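Local atomic coordinates of diol-dehydratase (Roseburia inulinivorans, PDB entry 5I2A), a protein that probably acts as a glycyl radical lyase that dehydrates 1,2-propanediol without the help of vitamin B12. Residues 172-176 with 177-181. Sequence-based numbering, arbitrary orientation.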
ATOM      1  N   GLU A 172      27.250 -11.970   8.934  1.00 15.08           N
ATOM      2  CA  GLU A 172      28.613 -11.813   8.449  1.00 18.81           C
ATOM      3  C   GLU A 172      28.841 -10.434   7.815  1.00 24.56           C
ATOM      4  O   GLU A 172      29.964  -9.925   7.821  1.00 18.97           O
ATOM      5  CB  GLU A 172      28.956 -12.919   7.455  1.00 16.00           C
ATOM      6  CG  GLU A 172      28.182 -12.847   6.149  1.00 25.50           C
ATOM      7  CD  GLU A 172      26.767 -13.432   6.236  1.00 28.33           C
ATOM      8  OE1 GLU A 172      26.380 -14.002   7.288  1.00 24.07           O
ATOM      9  OE2 GLU A 172      26.035 -13.303   5.234  1.00 33.83           O
ATOM     10  N   THR A 173      27.787  -9.830   7.267  1.00 16.95           N
ATOM     11  CA  THR A 173      27.925  -8.492   6.722  1.00 16.54           C
ATOM     12  C   THR A 173      28.185  -7.497   7.852  1.00 15.14           C
ATOM     13  O   THR A 173      29.066  -6.650   7.750  1.00 14.90           O
ATOM     14  CB  THR A 173      26.683  -8.055   5.925  1.00 16.03           C
ATOM     15  OG1 THR A 173      26.549  -8.890   4.768  1.00 16.53           O
ATOM     16  CG2 THR A 173      26.832  -6.612   5.488  1.00 16.47           C
ATOM     17  N   VAL A 174      27.428  -7.618   8.934  1.00 12.59           N
ATOM     18  CA  VAL A 174      27.590  -6.722  10.073  1.00 16.69           C
ATOM     19  C   VAL A 174      28.993  -6.871  10.693  1.00 19.03           C
ATOM     20  O   VAL A 174      29.633  -5.890  11.044  1.00 16.31           O
ATOM     21  CB  VAL A 174      26.505  -6.982  11.148  1.00 14.41           C
ATOM     22  CG1 VAL A 174      26.727  -6.098  12.368  1.00 15.54           C
ATOM     23  CG2 VAL A 174      25.098  -6.752  10.560  1.00 14.73           C
ATOM     24  N   LEU A 175      29.458  -8.107  10.813  1.00 16.57           N
ATOM     25  CA  LEU A 175      30.789  -8.373  11.343  1.00 20.27           C
ATOM     26  C   LEU A 175      31.887  -7.759  10.470  1.00 20.42           C
ATOM     27  O   LEU A 175      32.811  -7.157  10.990  1.00 18.93           O
ATOM     28  CB  LEU A 175      31.020  -9.884  11.480  1.00 19.02           C
ATOM     29  CG  LEU A 175      30.135 -10.611  12.486  1.00 15.70           C
ATOM     30  CD1 LEU A 175      30.404 -12.102  12.479  1.00 16.26           C
ATOM     31  CD2 LEU A 175      30.377 -10.063  13.857  1.00 17.07           C
ATOM     32  N   ALA A 176      31.769  -7.896   9.149  1.00 15.74           N
ATOM     33  CA  ALA A 176      32.844  -7.478   8.263  1.00 16.44           C
ATOM     34  C   ALA A 176      32.840  -5.970   7.962  1.00 18.91           C
ATOM     35  O   ALA A 176      33.901  -5.378   7.858  1.00 17.50           O
ATOM     36  CB  ALA A 176      32.797  -8.289   6.957  1.00 15.53           C
ATOM     37  N   ILE A 177      31.673  -5.337   7.817  1.00 16.64           N
ATOM     38  CA  ILE A 177      31.695  -3.926   7.450  1.00 16.14           C
ATOM     39  C   ILE A 177      30.998  -3.040   8.474  1.00 17.16           C
ATOM     40  O   ILE A 177      31.062  -1.826   8.389  1.00 17.64           O
ATOM     41  CB  ILE A 177      31.091  -3.684   6.026  1.00 18.76           C
ATOM     42  CG1 ILE A 177      29.567  -3.900   5.973  1.00 17.17           C
ATOM     43  CG2 ILE A 177      31.813  -4.539   4.990  1.00 18.43           C
ATOM     44  CD1 ILE A 177      28.954  -3.646   4.559  1.00 15.62           C
ATOM     45  N   GLY A 178      30.369  -3.644   9.471  1.00 16.33           N
ATOM     46  CA  GLY A 178      29.660  -2.872  10.475  1.00 15.56           C
ATOM     47  C   GLY A 178      28.367  -2.273   9.947  1.00 18.17           C
ATOM     48  O   GLY A 178      28.112  -2.299   8.744  1.00 16.77           O
ATOM     49  N   LEU A 179      27.541  -1.739  10.846  1.00 15.86           N
ATOM     50  CA  LEU A 179      26.362  -1.005  10.417  1.00 18.86           C
ATOM     51  C   LEU A 179      26.805   0.278   9.710  1.00 22.03           C
ATOM     52  O   LEU A 179      26.077   0.828   8.894  1.00 17.52           O
ATOM     53  CB  LEU A 179      25.435  -0.695  11.596  1.00 15.04           C
ATOM     54  CG  LEU A 179      24.772  -1.932  12.216  1.00 17.31           C
ATOM     55  CD1 LEU A 179      23.779  -1.544  13.295  1.00 14.18           C
ATOM     56  CD2 LEU A 179      24.096  -2.800  11.150  1.00 14.43           C
ATOM     57  N   ASN A 180      28.012   0.747  10.014  1.00 23.36           N
ATOM     58  CA  ASN A 180      28.570   1.867   9.275  1.00 19.57           C
ATOM     59  C   ASN A 180      28.701   1.511   7.806  1.00 20.11           C
ATOM     60  O   ASN A 180      28.351   2.294   6.935  1.00 20.86           O
ATOM     61  CB  ASN A 180      29.924   2.273   9.840  1.00 23.49           C
ATOM     62  CG  ASN A 180      30.438   3.531   9.217  1.00 27.24           C
ATOM     63  OD1 ASN A 180      29.886   4.610   9.435  1.00 25.36           O
ATOM     64  ND2 ASN A 180      31.494   3.409   8.427  1.00 27.61           N
ATOM     65  N   GLY A 181      29.194   0.304   7.546  1.00 18.18           N
ATOM     66  CA  GLY A 181      29.289  -0.205   6.198  1.00 16.88           C
ATOM     67  C   GLY A 181      27.937  -0.399   5.524  1.00 20.24           C
ATOM     68  O   GLY A 181      27.806  -0.162   4.325  1.00 19.63           O
TER
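T173 O takes a nearly straight hydrogen bond from I177 N, 2.9 Å long with an N-H...O angle of 165°. One residue later, V174 O receives only a weak, bent bond from G178 N at 2.8 Å, and G178 CA lies close to the same V174 O at 3.1 Å in a CA-H...O contact. Beyond these the helical pattern lapses, since N of L179 and N of N180 find no carbonyl in the preceding turn, and the axes of 172-176 and 177-181 diverge by 81°. G178, at a positive phi, is the pivot of this kink in helix 171-190. L179 and N180 make backbone hydrogen bonds with P255 and E256. On one flank I177 lies alongside T173. CG1 of I177 sits between its own N and carbonyl carbon (chi1 70°), which brings it against T173 O at 3.3 Å and lets CD1 meet T173 CG2 at 3.8 Å. With an alanine here in place of I177, T173 CG2 would probably lose this apolar neighbour and the T173 carbonyl oxygen the cover of CG1. T173 OG1 is hydrogen-bonded to Q170 OE1. Across the bend, V174 CG2 reaches L179 CD2 at 4.1 Å, and both side chains also touch P255. The helix thus turns at a residue whose positive phi glycine readily accommodates, while two i to i+4 bonds of unequal quality and apolar pairs keep its differently directed parts together.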